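Local coordinates for protein DNA polymerase III, beta subunit (Eubacterium rectale, PDB 3T0P) that probably tethers DNA polymerases and other proteins to DNA as a ring-shaped head-to-tail homodimer, keeping replication processive, at residues B[44-49]-B[53-58]; B[156-161]-B[167-172]; B[175-180]-B[243-248]. One frame throughout, in Å; residues are numbered along the deposited sequence.

Contact 1 of 3, residues B[44-49]-B[53-58]; sequences KLMAND and GIETII. With EDO (1,2-ethanediol), chain X; ACT (acetate ion), chain S.
Leu45 and Thr56 exchange two backbone hydrogen bonds, the shorter running 2.8 Å from Leu45 N to Thr56 O. Ala47 and Ile54 repeat the pattern with straighter bonds, Ile54 N lying 2.9 Å from Ala47 O at an N-H...O angle of 170°. Between and beyond these hydrogen-bonded pairs, Lys44-Ile57, Met46-Glu55 and Asn48-Gly53 are non-hydrogen-bonded pairs, where CA-H groups lean on carbonyl oxygens. At the turn end Asn48 OD1 accepts from Met50 N, while ND2 gives its main bond to Ser117 O and a weak one, 3.3 Å, from ND2 to oxygen O of a bound acetate. Lys44, bent at its third torsion, lays CE over the flat of the Glu55 carboxylate, 3.6 Å from Glu55 CD; NZ stays 4.2 Å from Glu55 OE2, attraction without a salt bridge. A 1,2-ethanediol makes a weak hydrogen bond to Glu55 OE1 and also bonds Thr232.

This is an antiparallel beta hairpin of the N-terminal domain. Strand 43-48 pairs on its other edge with strand 33-38, and strand 52-58 with strand 231-236 of the central domain, which makes one continuous sheet across the domain boundary.

Side chains divide between the two faces. Leu45, Ala47, Ile54 and Thr56 share one, where helix 8-18 packs against Leu45, Ile54 and Thr56. Thr56 turns OG1 anti to its own N (chi1 -156°), toward Thr231 OG1 and Asn230 O, leaving CG2 to meet Leu45 CB at 3.9 Å. Further along, the isobutyl branch of Leu45 crosses Ile58, with CG 3.7 Å from Ile58 CG1. On the other face Ile57 CD1 presses tightly on Lys44 CG, 3.5 Å away, and the selenomethionine Met46 runs alongside Glu55 and touches Phe116, Tyr118 and Ile119.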
loop_
_atom_site.group_PDB
_atom_site.type_symbol
_atom_site.label_atom_id
_atom_site.label_comp_id
_atom_site.label_asym_id
_atom_site.label_seq_id
_atom_site.Cartn_x
_atom_site.Cartn_y
_atom_site.Cartn_z
ATOM N N LYS B 44 32.220 5.445 0.316
ATOM C CA LYS B 44 31.603 4.173 0.630
ATOM C C LYS B 44 30.498 4.365 1.654
ATOM O O LYS B 44 30.746 4.963 2.698
ATOM C CB LYS B 44 32.703 3.238 1.186
ATOM C CG LYS B 44 32.673 1.793 0.729
ATOM C CD LYS B 44 34.076 1.133 0.847
ATOM C CE LYS B 44 34.228 0.231 2.064
ATOM N NZ LYS B 44 35.654 -0.082 2.427
ATOM N N LEU B 45 29.281 3.869 1.359
ATOM C CA LEU B 45 28.180 3.832 2.312
ATOM C C LEU B 45 28.124 2.445 2.852
ATOM O O LEU B 45 28.307 1.507 2.087
ATOM C CB LEU B 45 26.833 4.205 1.705
ATOM C CG LEU B 45 26.623 5.633 1.268
ATOM C CD1 LEU B 45 25.190 5.838 0.846
ATOM C CD2 LEU B 45 27.015 6.632 2.351
HETATM N N MSE B 46 27.839 2.284 4.138
HETATM C CA MSE B 46 27.828 0.954 4.745
HETATM C C MSE B 46 26.791 0.838 5.850
HETATM O O MSE B 46 26.628 1.760 6.648
HETATM C CB MSE B 46 29.226 0.673 5.314
HETATM C CG MSE B 46 29.491 -0.782 5.646
HETATM SE SE MSE B 46 31.355 -1.079 6.336
HETATM C CE MSE B 46 32.367 0.068 5.092
ATOM N N ALA B 47 26.095 -0.299 5.886
ATOM C CA ALA B 47 25.182 -0.685 6.952
ATOM C C ALA B 47 25.466 -2.136 7.327
ATOM O O ALA B 47 25.749 -2.967 6.453
ATOM C CB ALA B 47 23.742 -0.490 6.558
ATOM N N ASN B 48 25.539 -2.408 8.631
ATOM C CA ASN B 48 25.841 -3.745 9.121
ATOM C C ASN B 48 25.025 -4.070 10.355
ATOM O O ASN B 48 25.079 -3.319 11.323
ATOM C CB ASN B 48 27.339 -3.873 9.419
ATOM C CG ASN B 48 27.773 -5.271 9.731
ATOM O OD1 ASN B 48 27.066 -6.243 9.464
ATOM N ND2 ASN B 48 28.953 -5.405 10.304
ATOM N N ASP B 49 24.302 -5.204 10.341
ATOM C CA ASP B 49 23.524 -5.653 11.495
ATOM C C ASP B 49 24.211 -6.840 12.202
ATOM O O ASP B 49 23.611 -7.446 13.091
ATOM C CB ASP B 49 22.087 -6.008 11.092
ATOM C CG ASP B 49 21.936 -7.215 10.187
ATOM O OD1 ASP B 49 22.504 -8.267 10.505
ATOM O OD2 ASP B 49 21.209 -7.114 9.180
ATOM N N GLY B 53 25.684 -7.448 6.003
ATOM C CA GLY B 53 26.409 -6.227 5.689
ATOM C C GLY B 53 26.169 -5.813 4.251
ATOM O O GLY B 53 26.168 -6.653 3.349
ATOM N N ILE B 54 25.893 -4.527 4.025
ATOM C CA ILE B 54 25.717 -4.000 2.677
ATOM C C ILE B 54 26.630 -2.787 2.572
ATOM O O ILE B 54 26.650 -1.915 3.443
ATOM C CB ILE B 54 24.256 -3.709 2.212
ATOM C CG1 ILE B 54 23.329 -4.918 2.434
ATOM C CG2 ILE B 54 24.237 -3.303 0.723
ATOM C CD1 ILE B 54 21.857 -4.636 2.200
ATOM N N GLU B 55 27.342 -2.732 1.458
ATOM C CA GLU B 55 28.330 -1.735 1.089
ATOM C C GLU B 55 28.059 -1.268 -0.316
ATOM O O GLU B 55 27.774 -2.081 -1.195
ATOM C CB GLU B 55 29.680 -2.437 1.135
ATOM C CG GLU B 55 30.895 -1.598 1.421
ATOM C CD GLU B 55 32.078 -2.539 1.484
ATOM O OE1 GLU B 55 32.500 -3.030 0.411
ATOM O OE2 GLU B 55 32.493 -2.891 2.611
ATOM N N THR B 56 28.172 0.027 -0.552
ATOM C CA THR B 56 27.934 0.571 -1.880
ATOM C C THR B 56 28.865 1.774 -2.081
ATOM O O THR B 56 29.240 2.456 -1.112
ATOM C CB THR B 56 26.421 0.849 -2.090
ATOM O OG1 THR B 56 26.111 0.844 -3.480
ATOM C CG2 THR B 56 25.945 2.128 -1.436
ATOM N N ILE B 57 29.318 1.964 -3.332
ATOM C CA ILE B 57 30.224 3.051 -3.691
ATOM C C ILE B 57 29.404 4.161 -4.321
ATOM O O ILE B 57 28.598 3.900 -5.224
ATOM C CB ILE B 57 31.397 2.593 -4.599
ATOM C CG1 ILE B 57 32.294 1.520 -3.907
ATOM C CG2 ILE B 57 32.244 3.779 -5.105
ATOM C CD1 ILE B 57 33.164 1.999 -2.696
ATOM N N ILE B 58 29.573 5.378 -3.801
ATOM C CA ILE B 58 28.884 6.584 -4.284
ATOM C C ILE B 58 29.862 7.404 -5.093
ATOM O O ILE B 58 30.984 7.645 -4.639
ATOM C CB ILE B 58 28.275 7.422 -3.121
ATOM C CG1 ILE B 58 27.383 6.577 -2.194
ATOM C CG2 ILE B 58 27.542 8.663 -3.611
ATOM C CD1 ILE B 58 26.274 5.740 -2.874
HETATM C C1 EDO X . 32.422 -2.324 -4.517
HETATM O O1 EDO X . 31.122 -2.824 -4.879
HETATM C C2 EDO X . 32.593 -2.294 -2.999
HETATM O O2 EDO X . 31.385 -1.841 -2.374
HETATM C C ACT S . 28.664 -9.193 8.287
HETATM O O ACT S . 29.020 -8.527 9.266
HETATM O OXT ACT S . 28.068 -8.626 7.423
HETATM C CH3 ACT S . 28.980 -10.654 8.112
#

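Contact 2 of 3, residues B[156-161]-B[167-172]; sequences TGELFE and LRVVSL
Glu161 and Arg168, paired across the strands and so on one face, both hold CG anti to the backbone N (chi1 -167° and 172°), and their chains run side by side; a bend at the third torsion of Arg168 then swings its guanidinium edge to the carboxylate. One oxygen takes the whole grip: Glu161 OE1 lies 2.8 Å from Arg168 NE in a salt bridge, and a weak second bond comes from NH2 to the same atom. The two planes are 64° apart, and NE approaches from above the carboxylate plane, so the pair is not a flat two-oxygen fork. NH1 of Arg168 turns to Asp246 in a further salt bridge. With alanine in place of Arg168, Glu161 and Asp246 would probably both lose this guanidinium partner, and a gap would open beside Ile245.

Beneath this pair the backbones bond in antiparallel register, with Arg168 N 2.7 Å from Glu161 O, and Leu159 pairs likewise with Val170. Leu159 and Val170 also lie alongside one another, CB to CB at 3.9 Å. On the opposite face Val169 CG2 sits over the Phe160 ring in a CH-pi contact, 4.0 Å from its centroid. Glu158 brings OE2 to within 3.3 Å of Ser171 CB, while Glu158 OE1 and Ser171 OG both bond to Thr142. Where the strands part, a water bridges them, within hydrogen-bonding distance of Gly157 O and accepting from Leu172 N.

The two segments form a beta hairpin of the central domain. Strand 187-196 flanks 157-163, strand 176-184 flanks 166-172, and helix 197-206 packs Leu200 against Glu158 and Phe160.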
loop_
_atom_site.group_PDB
_atom_site.type_symbol
_atom_site.label_atom_id
_atom_site.label_comp_id
_atom_site.label_asym_id
_atom_site.label_seq_id
_atom_site.Cartn_x
_atom_site.Cartn_y
_atom_site.Cartn_z
ATOM N N THR B 156 15.159 -21.536 9.135
ATOM C CA THR B 156 15.005 -20.087 8.869
ATOM C C THR B 156 15.853 -19.661 7.664
ATOM O O THR B 156 15.708 -18.546 7.185
ATOM C CB THR B 156 15.324 -19.239 10.100
ATOM O OG1 THR B 156 16.711 -19.350 10.402
ATOM C CG2 THR B 156 14.498 -19.636 11.310
ATOM N N GLY B 157 16.707 -20.548 7.173
ATOM C CA GLY B 157 17.510 -20.257 5.998
ATOM C C GLY B 157 17.131 -21.081 4.786
ATOM O O GLY B 157 16.176 -21.857 4.826
ATOM N N GLU B 158 17.862 -20.880 3.685
ATOM C CA GLU B 158 17.712 -21.657 2.466
ATOM C C GLU B 158 18.999 -22.359 2.143
ATOM O O GLU B 158 20.063 -21.728 2.162
ATOM C CB GLU B 158 17.298 -20.805 1.280
ATOM C CG GLU B 158 15.940 -20.172 1.464
ATOM C CD GLU B 158 15.148 -19.910 0.204
ATOM O OE1 GLU B 158 15.729 -19.562 -0.846
ATOM O OE2 GLU B 158 13.911 -20.041 0.289
ATOM N N LEU B 159 18.909 -23.658 1.838
ATOM C CA LEU B 159 20.053 -24.423 1.391
ATOM C C LEU B 159 20.421 -24.011 -0.047
ATOM O O LEU B 159 19.550 -23.931 -0.919
ATOM C CB LEU B 159 19.763 -25.936 1.447
ATOM C CG LEU B 159 20.883 -26.866 0.928
ATOM C CD1 LEU B 159 22.000 -27.009 1.945
ATOM C CD2 LEU B 159 20.327 -28.226 0.576
ATOM N N PHE B 160 21.715 -23.756 -0.277
ATOM C CA PHE B 160 22.285 -23.485 -1.590
ATOM C C PHE B 160 23.269 -24.620 -1.865
ATOM O O PHE B 160 24.230 -24.783 -1.114
ATOM C CB PHE B 160 22.932 -22.094 -1.626
ATOM C CG PHE B 160 21.937 -21.011 -1.975
ATOM C CD1 PHE B 160 20.956 -20.620 -1.064
ATOM C CD2 PHE B 160 21.976 -20.382 -3.212
ATOM C CE1 PHE B 160 20.019 -19.638 -1.393
ATOM C CE2 PHE B 160 21.041 -19.388 -3.538
ATOM C CZ PHE B 160 20.058 -19.035 -2.629
ATOM N N GLU B 161 22.980 -25.470 -2.869
ATOM C CA GLU B 161 23.810 -26.630 -3.186
ATOM C C GLU B 161 24.252 -26.627 -4.653
ATOM O O GLU B 161 23.428 -26.495 -5.559
ATOM C CB GLU B 161 23.051 -27.906 -2.858
ATOM C CG GLU B 161 23.898 -29.159 -2.842
ATOM C CD GLU B 161 23.126 -30.420 -2.505
ATOM O OE1 GLU B 161 21.889 -30.340 -2.316
ATOM O OE2 GLU B 161 23.761 -31.497 -2.444
ATOM N N LEU B 167 22.744 -26.135 -9.697
ATOM C CA LEU B 167 22.467 -25.423 -8.476
ATOM C C LEU B 167 21.105 -25.856 -8.016
ATOM O O LEU B 167 20.175 -25.941 -8.818
ATOM C CB LEU B 167 22.545 -23.881 -8.667
ATOM C CG LEU B 167 21.926 -22.999 -7.549
ATOM C CD1 LEU B 167 22.710 -23.084 -6.232
ATOM C CD2 LEU B 167 21.839 -21.552 -7.979
ATOM N N ARG B 168 20.980 -26.107 -6.721
ATOM C CA ARG B 168 19.721 -26.529 -6.107
ATOM C C ARG B 168 19.482 -25.638 -4.910
ATOM O O ARG B 168 20.407 -25.450 -4.114
ATOM C CB ARG B 168 19.814 -28.024 -5.733
ATOM C CG ARG B 168 18.672 -28.579 -4.927
ATOM C CD ARG B 168 18.798 -30.089 -4.843
ATOM N NE ARG B 168 19.389 -30.535 -3.582
ATOM C CZ ARG B 168 19.097 -31.691 -2.993
ATOM N NH1 ARG B 168 18.216 -32.522 -3.545
ATOM N NH2 ARG B 168 19.667 -32.017 -1.842
ATOM N N VAL B 169 18.270 -25.024 -4.829
ATOM C CA VAL B 169 17.865 -24.117 -3.758
ATOM C C VAL B 169 16.710 -24.766 -3.033
ATOM O O VAL B 169 15.756 -25.205 -3.672
ATOM C CB VAL B 169 17.555 -22.694 -4.287
ATOM C CG1 VAL B 169 17.057 -21.769 -3.176
ATOM C CG2 VAL B 169 18.793 -22.103 -4.963
ATOM N N VAL B 170 16.838 -24.905 -1.695
ATOM C CA VAL B 170 15.869 -25.633 -0.859
ATOM C C VAL B 170 15.455 -24.801 0.347
ATOM O O VAL B 170 16.306 -24.221 1.015
ATOM C CB VAL B 170 16.443 -27.012 -0.384
ATOM C CG1 VAL B 170 15.426 -27.823 0.414
ATOM C CG2 VAL B 170 16.976 -27.841 -1.539
ATOM N N SER B 171 14.146 -24.791 0.645
ATOM C CA SER B 171 13.569 -24.253 1.870
ATOM C C SER B 171 12.537 -25.250 2.404
ATOM O O SER B 171 11.946 -26.008 1.628
ATOM C CB SER B 171 12.952 -22.887 1.664
ATOM O OG SER B 171 11.881 -22.961 0.745
ATOM N N LEU B 172 12.370 -25.296 3.726
ATOM C CA LEU B 172 11.416 -26.169 4.386
ATOM C C LEU B 172 11.062 -25.602 5.757
ATOM O O LEU B 172 11.855 -24.894 6.361
ATOM C CB LEU B 172 11.907 -27.639 4.469
ATOM C CG LEU B 172 13.129 -27.987 5.323
ATOM C CD1 LEU B 172 12.724 -28.403 6.739
ATOM C CD2 LEU B 172 13.870 -29.157 4.719
HETATM O O HOH W 1 14.268 -23.725 5.109
#

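Contact 3 of 3, residues B[175-180]-B[243-248]; sequences HRISIR and FKIDQM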
loop_
_atom_site.group_PDB
_atom_site.type_symbol
_atom_site.label_atom_id
_atom_site.label_comp_id
_atom_site.label_asym_id
_atom_site.label_seq_id
_atom_site.Cartn_x
_atom_site.Cartn_y
_atom_site.Cartn_z
ATOM N N HIS B 175 6.381 -28.599 7.308
ATOM C CA HIS B 175 5.087 -28.896 6.689
ATOM C C HIS B 175 5.171 -29.011 5.176
ATOM O O HIS B 175 4.243 -29.521 4.552
ATOM C CB HIS B 175 4.087 -27.795 7.037
ATOM C CG HIS B 175 3.848 -27.684 8.501
ATOM N ND1 HIS B 175 4.388 -26.647 9.238
ATOM C CD2 HIS B 175 3.184 -28.518 9.331
ATOM C CE1 HIS B 175 4.005 -26.862 10.485
ATOM N NE2 HIS B 175 3.287 -27.983 10.589
ATOM N N ARG B 176 6.244 -28.490 4.580
ATOM C CA ARG B 176 6.443 -28.465 3.133
ATOM C C ARG B 176 7.896 -28.258 2.773
ATOM O O ARG B 176 8.677 -27.807 3.609
ATOM C CB ARG B 176 5.614 -27.341 2.506
ATOM C CG ARG B 176 6.006 -25.966 3.010
ATOM C CD ARG B 176 4.825 -25.084 2.964
ATOM N NE ARG B 176 4.997 -23.869 3.750
ATOM C CZ ARG B 176 4.659 -22.667 3.315
ATOM N NH1 ARG B 176 4.201 -22.510 2.083
ATOM N NH2 ARG B 176 4.808 -21.606 4.095
ATOM N N ILE B 177 8.243 -28.550 1.513
ATOM C CA ILE B 177 9.584 -28.402 0.975
ATOM C C ILE B 177 9.458 -27.788 -0.413
ATOM O O ILE B 177 8.658 -28.245 -1.233
ATOM C CB ILE B 177 10.398 -29.746 0.966
ATOM C CG1 ILE B 177 10.365 -30.477 2.342
ATOM C CG2 ILE B 177 11.862 -29.515 0.502
ATOM C CD1 ILE B 177 11.070 -31.888 2.367
ATOM N N SER B 178 10.233 -26.726 -0.659
ATOM C CA SER B 178 10.326 -26.071 -1.959
ATOM C C SER B 178 11.727 -26.261 -2.482
ATOM O O SER B 178 12.685 -25.907 -1.796
ATOM C CB SER B 178 9.992 -24.596 -1.853
ATOM O OG SER B 178 8.696 -24.439 -1.320
ATOM N N ILE B 179 11.851 -26.874 -3.657
ATOM C CA ILE B 179 13.141 -27.152 -4.292
ATOM C C ILE B 179 13.133 -26.635 -5.718
ATOM O O ILE B 179 12.275 -27.015 -6.519
ATOM C CB ILE B 179 13.526 -28.668 -4.275
ATOM C CG1 ILE B 179 13.311 -29.305 -2.893
ATOM C CG2 ILE B 179 14.971 -28.884 -4.767
ATOM C CD1 ILE B 179 13.268 -30.822 -2.899
ATOM N N ARG B 180 14.132 -25.821 -6.042
ATOM C CA ARG B 180 14.354 -25.329 -7.387
ATOM C C ARG B 180 15.702 -25.801 -7.896
ATOM O O ARG B 180 16.662 -25.870 -7.143
ATOM C CB ARG B 180 14.249 -23.816 -7.435
ATOM C CG ARG B 180 12.795 -23.299 -7.479
ATOM C CD ARG B 180 12.219 -23.482 -8.864
ATOM N NE ARG B 180 10.812 -23.101 -8.918
ATOM C CZ ARG B 180 10.136 -22.897 -10.043
ATOM N NH1 ARG B 180 10.740 -23.026 -11.224
ATOM N NH2 ARG B 180 8.862 -22.520 -10.000
ATOM N N PHE B 243 19.002 -30.793 6.759
ATOM C CA PHE B 243 18.115 -31.954 6.720
ATOM C C PHE B 243 18.397 -32.853 5.508
ATOM O O PHE B 243 18.655 -32.352 4.409
ATOM C CB PHE B 243 16.647 -31.474 6.705
ATOM C CG PHE B 243 16.374 -30.411 7.749
ATOM C CD1 PHE B 243 16.044 -30.764 9.053
ATOM C CD2 PHE B 243 16.507 -29.057 7.441
ATOM C CE1 PHE B 243 15.851 -29.789 10.029
ATOM C CE2 PHE B 243 16.308 -28.080 8.419
ATOM C CZ PHE B 243 15.982 -28.454 9.705
ATOM N N LYS B 244 18.376 -34.174 5.716
ATOM C CA LYS B 244 18.562 -35.133 4.624
ATOM C C LYS B 244 17.207 -35.243 3.939
ATOM O O LYS B 244 16.282 -35.818 4.508
ATOM C CB LYS B 244 19.135 -36.498 5.098
ATOM C CG LYS B 244 18.798 -36.940 6.526
ATOM N N ILE B 245 17.052 -34.569 2.787
ATOM C CA ILE B 245 15.769 -34.497 2.098
ATOM C C ILE B 245 15.681 -35.432 0.886
ATOM O O ILE B 245 14.566 -35.763 0.477
ATOM C CB ILE B 245 15.400 -33.032 1.706
ATOM C CG1 ILE B 245 16.486 -32.333 0.859
ATOM C CG2 ILE B 245 15.062 -32.218 2.940
ATOM C CD1 ILE B 245 16.215 -32.318 -0.642
ATOM N N ASP B 246 16.829 -35.845 0.308
ATOM C CA ASP B 246 16.872 -36.713 -0.876
ATOM C C ASP B 246 16.147 -38.053 -0.651
ATOM O O ASP B 246 15.587 -38.607 -1.600
ATOM C CB ASP B 246 18.316 -36.947 -1.324
ATOM C CG ASP B 246 18.965 -35.694 -1.890
ATOM O OD1 ASP B 246 18.601 -35.295 -3.027
ATOM O OD2 ASP B 246 19.834 -35.108 -1.198
ATOM N N GLN B 247 16.113 -38.523 0.610
ATOM C CA GLN B 247 15.431 -39.746 1.055
ATOM C C GLN B 247 13.902 -39.637 0.915
ATOM O O GLN B 247 13.240 -40.647 0.651
ATOM C CB GLN B 247 15.792 -40.071 2.522
ATOM C CG GLN B 247 15.698 -38.885 3.487
ATOM C CD GLN B 247 15.372 -39.307 4.896
ATOM O OE1 GLN B 247 14.217 -39.262 5.325
ATOM N NE2 GLN B 247 16.387 -39.711 5.653
HETATM N N MSE B 248 13.358 -38.411 1.106
HETATM C CA MSE B 248 11.928 -38.083 1.055
HETATM C C MSE B 248 11.412 -37.833 -0.347
HETATM O O MSE B 248 10.199 -37.732 -0.538
HETATM C CB MSE B 248 11.645 -36.842 1.892
HETATM C CG MSE B 248 11.932 -37.036 3.344
HETATM SE SE MSE B 248 11.209 -35.525 4.252
HETATM C CE MSE B 248 10.548 -36.466 5.844
#
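Strand residues Ile177 and Ile179 face a turn at 245-248 without any backbone bond between them: the nearest CA atoms, of Ile177 and Ile245, are 8.8 Å apart, and the turn is closed on itself by Met248 N bonding Ile245 O at 3.0 Å. Side chains alone bridge the interval. Ile177 and Ile179 alternate with Ser178 along the strand, so both point at the turn. Ile245 meets them with its two branches separately: CG1 stands between the backbone N and the carbonyl carbon (chi1 55°), which carries CD1 to the tip of Ile179, CD1 to CD1 at 4.0 Å. The other branch, CG2, touches Ile177 CD1, also at 4.0 Å. That same Ile177 methyl is met by the selenium of Met248, a selenomethionine, at 4.1 Å, the two chains crossing at about a right angle.

The contact joins a strand of the central domain to the connection that leads into the C-terminal domain. In bacterial beta subunits the pocket that receives the peptide motifs of polymerases and other partners lies at this boundary, and Ile177 and the exposed Met248 probably line it here. The sheet itself runs across the boundary, strand 176-184 pairing with strand 357-361, where Leu360 packs on Ile177.

Two residues of strand 166-172 also pack on Ile245: Leu172 adds apolar cover, while Arg168 lies against it on its way to Asp246. On the far face of the strand Ser178 bonds Ser145 and Arg180 bonds the hydroxyl of Tyr359, while Arg176 is held by salt bridges to Asp173 and Asp327.

How the contacts relate
All three contacts are mostly buried, but only contact 3 includes an exposed touching residue. Contacts 1 and 2 are antiparallel hairpins in different domains, their centres about 26 Å apart, and each rests on backbone bonding; contact 2 adds an ion pair between a buried arginine and a partly exposed glutamate, whereas the charges in contact 1 stay apart. Contact 3 is wholly apolar across its segments and much smaller, in keeping with a loop laid against a strand. It adjoins contact 2 directly: strands 166-172 and 176-184 are sheet neighbours, joined at Val169 and Arg180. Contact 1 lies on the other side of the chain's centre from contact 3, nearest atoms about 21 Å apart.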